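SidF, inhibitor of growth family, member 3 (PDB 4FYE) is a Legionella phosphoinositide phosphatase that probably removes the 3-phosphate from phosphatidylinositol 3,4,5-trisphosphate. Local coordinates at residues A[507-510]-A[511-515]; A[284-287]-A[288-292]; A[526-529]-A[530-533]; A[213-216]-A[217-220]. The protein carries 1 engineered substitution. All blocks are in the same frame, centred on the assembly; numbering follows the deposited sequence.

All four interactions are local, each within one continuous piece of chain, and all lie on the same side of the chain's centre. Interactions 1 to 3 sit on three helices that pack together, 482-514, 284-311 and 522-583; each is partly buried, with buried residues facing the neighbouring helices. Tyr285 of interaction 2 joins the other two, since its O is a probable acceptor for Tyr509 OH of interaction 1 and its OH probably bonds to Asp526 OD2 of interaction 3. Interaction 1 is rich in aromatic rings, interaction 2 rests on aliphatic carbons, including a lysine stem, and interaction 3 on amides and charges. Interaction 4, a surface contact at a helix end, touches interaction 1 alone.

Interaction 1. Residues A[507-510]-A[511-515]; sequences FSYF and EEYQK
Two i, i+4 side-chain pairs, Tyr509 with Tyr513 and Phe510 with Gln514, line the C-terminal part of helix 482-514. The two tyrosines lie side by side and point the same way. In both, CG is anti to the backbone N (chi1 168° in Tyr509, -179° in Tyr513), which sends the rings out together. Their contact is not a stack: the hydroxyl end of Tyr509 comes obliquely against the second ring, with Tyr509 OH 3.4 Å from Tyr513 CD2. Further in, Tyr509 CE1 is 3.9 Å from Tyr513 CB. Phe510 makes a different kind of pair. Its ring offers a face to the aliphatic base of Gln514, whose CB stands 4.1 Å from the ring centroid in a CH-pi contact; Phe510 CE1 approaches the same CB to 3.7 Å. A phenylalanine suits this place because the apolar Leu217, Leu239 and Leu241 also pack on it.

After a short loop comes the next helix in the chain, 522-583, and the two run back against each other as a helical hairpin, much of it in a predicted coiled coil. Tyr509 belongs to that interface, where it also meets Leu525, while Phe507 receives Arg213 in a cation-pi contact. Beneath the side chains, Glu511 N donates to Phe507 O at 3.0 Å and Tyr513 N to Tyr509 O at 3.1 Å, whereas the bond from Glu512 N to Ser508 O is weak. Gln514 N is drawn closer, 2.7 Å from Phe510 O, but with a more bent N-H...O angle of 145°.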
loop_
_atom_site.group_PDB
_atom_site.type_symbol
_atom_site.label_atom_id
_atom_site.label_comp_id
_atom_site.label_asym_id
_atom_site.label_seq_id
_atom_site.Cartn_x
_atom_site.Cartn_y
_atom_site.Cartn_z
ATOM N N PHE A 507 -25.384 -0.796 6.752
ATOM C CA PHE A 507 -25.612 0.092 5.604
ATOM C C PHE A 507 -26.913 0.875 5.837
ATOM O O PHE A 507 -26.929 2.106 5.708
ATOM C CB PHE A 507 -25.719 -0.678 4.275
ATOM C CG PHE A 507 -24.454 -1.326 3.814
ATOM C CD1 PHE A 507 -23.277 -0.594 3.669
ATOM C CD2 PHE A 507 -24.449 -2.678 3.489
ATOM C CE1 PHE A 507 -22.105 -1.196 3.231
ATOM C CE2 PHE A 507 -23.292 -3.303 3.036
ATOM C CZ PHE A 507 -22.112 -2.550 2.898
ATOM N N SER A 508 -28.002 0.178 6.196
ATOM C CA SER A 508 -29.254 0.893 6.515
ATOM C C SER A 508 -29.001 1.939 7.594
ATOM O O SER A 508 -29.458 3.094 7.474
ATOM C CB SER A 508 -30.390 -0.042 6.924
ATOM O OG SER A 508 -30.771 -0.871 5.845
ATOM N N TYR A 509 -28.261 1.570 8.641
ATOM C CA TYR A 509 -28.079 2.545 9.671
ATOM C C TYR A 509 -27.418 3.809 9.119
ATOM O O TYR A 509 -27.810 4.906 9.485
ATOM C CB TYR A 509 -27.316 1.988 10.861
ATOM C CG TYR A 509 -26.873 3.079 11.817
ATOM C CD1 TYR A 509 -25.715 3.812 11.576
ATOM C CD2 TYR A 509 -27.611 3.392 12.946
ATOM C CE1 TYR A 509 -25.308 4.819 12.422
ATOM C CE2 TYR A 509 -27.193 4.403 13.809
ATOM C CZ TYR A 509 -26.036 5.107 13.539
ATOM O OH TYR A 509 -25.606 6.113 14.374
ATOM N N PHE A 510 -26.422 3.674 8.242
ATOM C CA PHE A 510 -25.782 4.885 7.704
ATOM C C PHE A 510 -26.708 5.722 6.811
ATOM O O PHE A 510 -26.626 6.946 6.846
ATOM C CB PHE A 510 -24.448 4.590 6.981
ATOM C CG PHE A 510 -23.758 5.829 6.455
ATOM C CD1 PHE A 510 -23.985 6.288 5.154
ATOM C CD2 PHE A 510 -22.875 6.544 7.252
ATOM C CE1 PHE A 510 -23.331 7.430 4.656
ATOM C CE2 PHE A 510 -22.199 7.673 6.752
ATOM C CZ PHE A 510 -22.447 8.126 5.457
ATOM N N GLU A 511 -27.540 5.049 6.005
ATOM C CA GLU A 511 -28.557 5.689 5.114
ATOM C C GLU A 511 -29.406 6.740 5.831
ATOM O O GLU A 511 -29.635 7.812 5.271
ATOM C CB GLU A 511 -29.473 4.647 4.427
ATOM C CG GLU A 511 -28.870 4.001 3.163
ATOM C CD GLU A 511 -29.609 2.738 2.677
ATOM O OE1 GLU A 511 -30.867 2.717 2.700
ATOM O OE2 GLU A 511 -28.935 1.753 2.265
ATOM N N GLU A 512 -29.838 6.416 7.062
ATOM C CA GLU A 512 -30.597 7.330 7.936
ATOM C C GLU A 512 -29.701 8.358 8.602
ATOM O O GLU A 512 -30.016 9.558 8.596
ATOM C CB GLU A 512 -31.355 6.574 9.045
ATOM C CG GLU A 512 -32.796 6.194 8.743
ATOM C CD GLU A 512 -33.701 7.370 8.371
ATOM O OE1 GLU A 512 -34.015 8.228 9.246
ATOM O OE2 GLU A 512 -34.129 7.409 7.191
ATOM N N TYR A 513 -28.602 7.885 9.202
ATOM C CA TYR A 513 -27.707 8.768 9.911
ATOM C C TYR A 513 -27.226 9.854 8.975
ATOM O O TYR A 513 -27.044 11.010 9.375
ATOM C CB TYR A 513 -26.526 8.022 10.529
ATOM C CG TYR A 513 -25.579 8.950 11.322
ATOM C CD1 TYR A 513 -24.588 9.687 10.668
ATOM C CD2 TYR A 513 -25.692 9.105 12.718
ATOM C CE1 TYR A 513 -23.742 10.531 11.356
ATOM C CE2 TYR A 513 -24.834 9.944 13.417
ATOM C CZ TYR A 513 -23.864 10.650 12.722
ATOM O OH TYR A 513 -22.983 11.484 13.359
ATOM N N GLN A 514 -27.028 9.482 7.723
ATOM C CA GLN A 514 -26.456 10.408 6.779
ATOM C C GLN A 514 -27.302 11.675 6.589
ATOM O O GLN A 514 -26.763 12.766 6.603
ATOM C CB GLN A 514 -26.152 9.717 5.454
ATOM C CG GLN A 514 -25.320 10.586 4.543
ATOM C CD GLN A 514 -25.974 10.753 3.187
ATOM O OE1 GLN A 514 -25.284 10.932 2.174
ATOM N NE2 GLN A 514 -27.318 10.703 3.155
ATOM N N LYS A 515 -28.613 11.544 6.439
ATOM C CA LYS A 515 -29.451 12.742 6.314
ATOM C C LYS A 515 -29.343 13.611 7.551
ATOM O O LYS A 515 -28.712 13.229 8.540
ATOM C CB LYS A 515 -30.915 12.420 5.977
ATOM C CG LYS A 515 -31.473 11.147 6.589
ATOM C CD LYS A 515 -32.808 10.749 5.950
ATOM C CE LYS A 515 -32.658 9.809 4.742
ATOM N NZ LYS A 515 -33.965 9.404 4.138
#

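Interaction 2. Residues A[284-287]-A[288-292]; sequences DYKK and LAIKA
This is i, i+4 packing of Lys286 and Ile290 in the opening turns of helix 284-311. The methylene part of the lysine meets the end of the isoleucine: Lys286 CG is 4.0 Å from Ile290 CD1, the two side chains crossing at a slant. Ile290 has CG1 beside its backbone N (chi1 -71°), which folds that branch back along the helix, and CD1 comes 3.4 Å from Lys286 O. The same carbonyl accepts the N-H of Ile290 at 3.1 Å, so apolar carbon lies against the acceptor of this backbone bond. Lysine serves here because its aliphatic stem can pack while its bent chain takes the ammonium elsewhere, to the carbonyl O of Asp278.

Ala289 CB also rests against Lys286 O, at 3.3 Å; its small size suits a buried position. The turns are tied by Ala289 N to Tyr285 O at 2.9 Å and Lys291 N to Lys287 O at 2.9 Å, both nearly straight. Leu288 N donates to Asp284 O at 3.0 Å, with a weak second bond to Tyr285 O.

Around these turns, Ala289 lies against Tyr513 of helix 482-514. Leu288 faces Val532 of helix 522-583, to which Lys291 is also bridged through Glu536, while Ile290 and Lys287 reach Tyr379 of helix 373-387.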
loop_
_atom_site.group_PDB
_atom_site.type_symbol
_atom_site.label_atom_id
_atom_site.label_comp_id
_atom_site.label_asym_id
_atom_site.label_seq_id
_atom_site.Cartn_x
_atom_site.Cartn_y
_atom_site.Cartn_z
ATOM N N ASP A 284 -21.800 7.756 20.646
ATOM C CA ASP A 284 -21.835 6.389 20.168
ATOM C C ASP A 284 -22.435 6.269 18.762
ATOM O O ASP A 284 -22.058 5.381 17.988
ATOM C CB ASP A 284 -22.593 5.502 21.150
ATOM C CG ASP A 284 -21.667 4.700 22.046
ATOM O OD1 ASP A 284 -20.447 5.000 22.133
ATOM O OD2 ASP A 284 -22.183 3.753 22.670
ATOM N N TYR A 285 -23.367 7.167 18.441
ATOM C CA TYR A 285 -23.977 7.214 17.119
ATOM C C TYR A 285 -22.892 7.514 16.104
ATOM O O TYR A 285 -22.611 6.694 15.231
ATOM C CB TYR A 285 -25.080 8.281 17.022
ATOM C CG TYR A 285 -26.318 8.048 17.856
ATOM C CD1 TYR A 285 -26.957 6.811 17.871
ATOM C CD2 TYR A 285 -26.882 9.096 18.599
ATOM C CE1 TYR A 285 -28.112 6.615 18.634
ATOM C CE2 TYR A 285 -28.040 8.913 19.365
ATOM C CZ TYR A 285 -28.647 7.669 19.385
ATOM O OH TYR A 285 -29.795 7.473 20.130
ATOM N N LYS A 286 -22.277 8.681 16.241
ATOM C CA LYS A 286 -21.197 9.071 15.365
ATOM C C LYS A 286 -20.175 7.954 15.153
ATOM O O LYS A 286 -19.672 7.808 14.050
ATOM C CB LYS A 286 -20.512 10.325 15.869
ATOM C CG LYS A 286 -19.288 10.721 15.061
ATOM C CD LYS A 286 -19.656 11.519 13.819
ATOM C CE LYS A 286 -19.696 13.013 14.105
ATOM N NZ LYS A 286 -18.320 13.515 14.349
ATOM N N LYS A 287 -19.908 7.159 16.189
ATOM C CA LYS A 287 -18.963 6.040 16.086
ATOM C C LYS A 287 -19.526 4.941 15.204
ATOM O O LYS A 287 -18.806 4.339 14.392
ATOM C CB LYS A 287 -18.604 5.462 17.449
ATOM C CG LYS A 287 -17.594 6.290 18.185
ATOM C CD LYS A 287 -17.174 5.596 19.457
ATOM C CE LYS A 287 -16.261 6.506 20.254
ATOM N NZ LYS A 287 -16.374 6.197 21.700
ATOM N N LEU A 288 -20.809 4.664 15.351
ATOM C CA LEU A 288 -21.388 3.629 14.505
ATOM C C LEU A 288 -21.423 4.092 13.051
ATOM O O LEU A 288 -21.192 3.301 12.150
ATOM C CB LEU A 288 -22.763 3.210 14.995
ATOM C CG LEU A 288 -23.098 1.724 15.095
ATOM C CD1 LEU A 288 -24.564 1.557 14.735
ATOM C CD2 LEU A 288 -22.231 0.821 14.246
ATOM N N ALA A 289 -21.647 5.377 12.830
ATOM C CA ALA A 289 -21.551 5.952 11.508
ATOM C C ALA A 289 -20.167 5.664 10.868
ATOM O O ALA A 289 -20.051 5.223 9.690
ATOM C CB ALA A 289 -21.824 7.434 11.598
ATOM N N ILE A 290 -19.136 5.880 11.683
ATOM C CA ILE A 290 -17.746 5.691 11.295
ATOM C C ILE A 290 -17.468 4.227 10.986
ATOM O O ILE A 290 -16.811 3.925 9.975
ATOM C CB ILE A 290 -16.769 6.242 12.357
ATOM C CG1 ILE A 290 -16.838 7.765 12.348
ATOM C CG2 ILE A 290 -15.341 5.801 12.036
ATOM C CD1 ILE A 290 -16.353 8.454 13.625
ATOM N N LYS A 291 -17.966 3.329 11.841
ATOM C CA LYS A 291 -17.928 1.888 11.548
ATOM C C LYS A 291 -18.567 1.535 10.204
ATOM O O LYS A 291 -18.119 0.612 9.533
ATOM C CB LYS A 291 -18.613 1.090 12.647
ATOM C CG LYS A 291 -17.682 0.217 13.453
ATOM C CD LYS A 291 -18.371 -0.463 14.641
ATOM C CE LYS A 291 -18.154 0.316 15.933
ATOM N NZ LYS A 291 -18.463 -0.498 17.138
ATOM N N ALA A 292 -19.622 2.257 9.825
ATOM C CA ALA A 292 -20.356 1.944 8.601
ATOM C C ALA A 292 -19.579 2.359 7.366
ATOM O O ALA A 292 -19.602 1.641 6.341
ATOM C CB ALA A 292 -21.717 2.611 8.582
#

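Interaction 3. Residues A[526-529]-A[530-533]; sequences DQLK and NQVD
The carboxylate of Asp533 is approached in two ways by Lys529, one turn earlier on helix 522-583: the ammonium comes near its plane and the main-chain carbonyl lies over one face. Lys529 NZ forms a salt bridge with Asp533 OD2 at 3.1 Å, Asp533 OD2 receiving it on its syn lone pair, the side of the other oxygen; Lys529 O stands 3.3 Å from Asp533 CG. The side chains of Gln527 and Gln531 run side by side, their amide planes 28° apart. Gln531 NE2 lies over one face of the Gln527 amide, off-centre toward the CG and OE1 side, 3.5 Å from Gln527 CG.

Both pairs are i, i+4 contacts in a predicted coiled coil. Lys529 runs extended with CG anti to the backbone N (chi1 -176°) and turns only at its last torsion, which brings NZ to the aspartate. Opposite charges suit this partly exposed flank. Gln527 points outward, while Gln531 also lies against Ala505 of helix 482-514, which the buried Leu528 and Val532 face at Ser508 and Tyr502. Asp533 N closes the turn on Lys529 O at 3.2 Å with an N-H...O angle of 163°. Val532 packs closely on the backbone: its CG2 comes 3.1 Å from Leu528 O, the same oxygen that accepts the N-H of Val532 at 3.2 Å.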
loop_
_atom_site.group_PDB
_atom_site.type_symbol
_atom_site.label_atom_id
_atom_site.label_comp_id
_atom_site.label_asym_id
_atom_site.label_seq_id
_atom_site.Cartn_x
_atom_site.Cartn_y
_atom_site.Cartn_z
ATOM N N ASP A 526 -32.877 4.329 16.128
ATOM C CA ASP A 526 -32.659 3.627 17.388
ATOM C C ASP A 526 -32.819 2.114 17.271
ATOM O O ASP A 526 -31.971 1.352 17.759
ATOM C CB ASP A 526 -33.547 4.206 18.497
ATOM C CG ASP A 526 -32.923 5.436 19.166
ATOM O OD1 ASP A 526 -33.307 5.742 20.314
ATOM O OD2 ASP A 526 -32.052 6.093 18.550
ATOM N N GLN A 527 -33.896 1.690 16.620
ATOM C CA GLN A 527 -34.089 0.289 16.251
ATOM C C GLN A 527 -32.855 -0.181 15.433
ATOM O O GLN A 527 -32.181 -1.161 15.784
ATOM C CB GLN A 527 -35.427 0.112 15.494
ATOM C CG GLN A 527 -35.456 -1.036 14.492
ATOM C CD GLN A 527 -36.002 -0.629 13.123
ATOM O OE1 GLN A 527 -35.241 -0.303 12.188
ATOM N NE2 GLN A 527 -37.334 -0.651 12.995
ATOM N N LEU A 528 -32.533 0.542 14.368
ATOM C CA LEU A 528 -31.352 0.201 13.573
ATOM C C LEU A 528 -30.087 0.097 14.437
ATOM O O LEU A 528 -29.368 -0.900 14.375
ATOM C CB LEU A 528 -31.167 1.185 12.411
ATOM C CG LEU A 528 -32.249 1.135 11.318
ATOM C CD1 LEU A 528 -32.146 2.332 10.376
ATOM C CD2 LEU A 528 -32.214 -0.175 10.550
ATOM N N LYS A 529 -29.827 1.094 15.267
ATOM C CA LYS A 529 -28.706 0.967 16.172
ATOM C C LYS A 529 -28.776 -0.324 17.018
ATOM O O LYS A 529 -27.790 -1.058 17.110
ATOM C CB LYS A 529 -28.537 2.219 17.033
ATOM C CG LYS A 529 -27.298 2.156 17.919
ATOM C CD LYS A 529 -27.065 3.421 18.731
ATOM C CE LYS A 529 -25.750 3.355 19.476
ATOM N NZ LYS A 529 -25.903 2.341 20.551
ATOM N N ASN A 530 -29.932 -0.623 17.608
ATOM C CA ASN A 530 -30.022 -1.804 18.474
ATOM C C ASN A 530 -29.741 -3.153 17.807
ATOM O O ASN A 530 -28.925 -3.942 18.311
ATOM C CB ASN A 530 -31.328 -1.839 19.259
ATOM C CG ASN A 530 -31.161 -1.315 20.667
ATOM O OD1 ASN A 530 -30.122 -0.743 21.007
ATOM N ND2 ASN A 530 -32.176 -1.516 21.500
ATOM N N GLN A 531 -30.398 -3.390 16.669
ATOM C CA GLN A 531 -30.125 -4.548 15.794
ATOM C C GLN A 531 -28.646 -4.764 15.542
ATOM O O GLN A 531 -28.172 -5.900 15.540
ATOM C CB GLN A 531 -30.721 -4.324 14.423
ATOM C CG GLN A 531 -32.216 -4.452 14.311
ATOM C CD GLN A 531 -32.658 -4.179 12.891
ATOM O OE1 GLN A 531 -31.903 -4.422 11.929
ATOM N NE2 GLN A 531 -33.885 -3.669 12.745
ATOM N N VAL A 532 -27.937 -3.665 15.297
ATOM C CA VAL A 532 -26.542 -3.710 14.895
ATOM C C VAL A 532 -25.787 -4.294 16.076
ATOM O O VAL A 532 -25.064 -5.293 15.966
ATOM C CB VAL A 532 -26.080 -2.295 14.487
ATOM C CG1 VAL A 532 -24.557 -2.171 14.462
ATOM C CG2 VAL A 532 -26.667 -1.914 13.129
ATOM N N ASP A 533 -26.084 -3.707 17.231
ATOM C CA ASP A 533 -25.466 -4.043 18.498
ATOM C C ASP A 533 -25.685 -5.499 18.868
ATOM O O ASP A 533 -24.727 -6.201 19.216
ATOM C CB ASP A 533 -25.962 -3.083 19.576
ATOM C CG ASP A 533 -25.466 -1.653 19.355
ATOM O OD1 ASP A 533 -24.395 -1.453 18.711
ATOM O OD2 ASP A 533 -26.136 -0.712 19.825
#

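Interaction 4. Residues A[213-216]-A[217-220]; sequences RQQR and LMGK
Helix 212-216 gives way to a loop here: Leu217 N still donates to Arg213 O at 3.2 Å, nearly straight at 162°, but Leu217 itself is the first residue to leave helical angles. The next bond, Met218 N to Gln215 O, is weak at 3.5 Å, and Gly219 then takes a positive phi of 39°, a left-handed backbone conformation that glycine adopts readily. That turn brings Lys220 back toward the helix.

Side chains cover the carbonyls left at the helix end. Met218 CG lies 3.1 Å from Gln214 O, and Lys220 CB 3.2 Å from Gln215 O. The bent chain of Gln215 carries its amide to the aliphatic stem of Lys220, with Gln215 NE2 3.5 Å from Lys220 CD, the two side chains crossing. Leu217 and Arg213 run side by side in the same direction, Leu217 CD1 being 4.2 Å from Arg213 CG; the long methylene stem of arginine packs while its NE pairs with Glu299. Arg216 places CG between N and the carbonyl carbon (chi1 74°), close to Leu217 N, and its NE pairs with Glu222.

The apolar Leu217 suits its place, where it lies against Ile296 of helix 284-311 and Phe510 and Gln514 of helix 482-514, while Gln214 bonds to Glu300 of helix 284-311.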
loop_
_atom_site.group_PDB
_atom_site.type_symbol
_atom_site.label_atom_id
_atom_site.label_comp_id
_atom_site.label_asym_id
_atom_site.label_seq_id
_atom_site.Cartn_x
_atom_site.Cartn_y
_atom_site.Cartn_z
ATOM N N ARG A 213 -22.944 2.253 -4.633
ATOM C CA ARG A 213 -23.453 2.649 -3.340
ATOM C C ARG A 213 -22.835 3.972 -2.873
ATOM O O ARG A 213 -23.552 4.882 -2.499
ATOM C CB ARG A 213 -23.166 1.569 -2.317
ATOM C CG ARG A 213 -23.845 1.781 -0.986
ATOM C CD ARG A 213 -23.084 1.020 0.065
ATOM N NE ARG A 213 -23.178 -0.398 -0.206
ATOM C CZ ARG A 213 -24.233 -1.140 0.114
ATOM N NH1 ARG A 213 -25.279 -0.585 0.721
ATOM N NH2 ARG A 213 -24.235 -2.436 -0.163
ATOM N N GLN A 214 -21.517 4.093 -2.899
ATOM C CA GLN A 214 -20.880 5.379 -2.573
ATOM C C GLN A 214 -21.398 6.496 -3.497
ATOM O O GLN A 214 -21.704 7.595 -3.065
ATOM C CB GLN A 214 -19.352 5.285 -2.692
ATOM C CG GLN A 214 -18.650 4.541 -1.570
ATOM C CD GLN A 214 -17.233 4.136 -1.956
ATOM O OE1 GLN A 214 -16.950 3.922 -3.139
ATOM N NE2 GLN A 214 -16.354 3.960 -0.954
ATOM N N GLN A 215 -21.504 6.182 -4.776
ATOM C CA GLN A 215 -21.864 7.153 -5.769
ATOM C C GLN A 215 -23.195 7.817 -5.401
ATOM O O GLN A 215 -23.282 9.044 -5.429
ATOM C CB GLN A 215 -21.856 6.507 -7.165
ATOM C CG GLN A 215 -21.534 7.430 -8.348
ATOM C CD GLN A 215 -20.273 8.322 -8.185
ATOM O OE1 GLN A 215 -19.228 8.059 -8.788
ATOM N NE2 GLN A 215 -20.389 9.402 -7.399
ATOM N N ARG A 216 -24.204 7.051 -4.995
ATOM C CA ARG A 216 -25.488 7.666 -4.664
ATOM C C ARG A 216 -25.615 8.244 -3.226
ATOM O O ARG A 216 -26.472 9.098 -2.988
ATOM C CB ARG A 216 -26.646 6.734 -4.988
ATOM C CG ARG A 216 -26.775 5.595 -4.004
ATOM C CD ARG A 216 -27.935 4.678 -4.319
ATOM N NE ARG A 216 -27.637 3.311 -3.906
ATOM C CZ ARG A 216 -27.744 2.853 -2.654
ATOM N NH1 ARG A 216 -28.141 3.659 -1.644
ATOM N NH2 ARG A 216 -27.434 1.571 -2.420
ATOM N N LEU A 217 -24.792 7.789 -2.273
ATOM C CA LEU A 217 -24.705 8.483 -0.983
ATOM C C LEU A 217 -23.870 9.747 -1.098
ATOM O O LEU A 217 -23.262 10.165 -0.138
ATOM C CB LEU A 217 -24.141 7.603 0.150
ATOM C CG LEU A 217 -24.692 6.204 0.494
ATOM C CD1 LEU A 217 -23.582 5.380 1.118
ATOM C CD2 LEU A 217 -25.898 6.190 1.411
ATOM N N MET A 218 -23.807 10.361 -2.267
ATOM C CA MET A 218 -23.071 11.619 -2.368
ATOM C C MET A 218 -23.862 12.612 -3.196
ATOM O O MET A 218 -23.277 13.386 -3.954
ATOM C CB MET A 218 -21.674 11.408 -2.956
ATOM C CG MET A 218 -20.858 10.394 -2.188
ATOM S SD MET A 218 -19.074 10.541 -2.327
ATOM C CE MET A 218 -18.744 10.033 -4.019
ATOM N N GLY A 219 -25.189 12.588 -3.039
ATOM C CA GLY A 219 -26.095 13.370 -3.883
ATOM C C GLY A 219 -25.615 13.361 -5.329
ATOM O O GLY A 219 -25.536 14.425 -5.949
ATOM N N LYS A 220 -25.247 12.164 -5.828
ATOM C CA LYS A 220 -24.816 11.904 -7.231
ATOM C C LYS A 220 -25.626 10.760 -7.885
ATOM O O LYS A 220 -26.570 10.235 -7.288
ATOM C CB LYS A 220 -23.298 11.614 -7.337
ATOM C CG LYS A 220 -22.405 12.830 -7.120
ATOM C CD LYS A 220 -21.106 12.791 -7.922
ATOM C CE LYS A 220 -20.300 14.063 -7.658
ATOM N NZ LYS A 220 -19.297 14.388 -8.711
#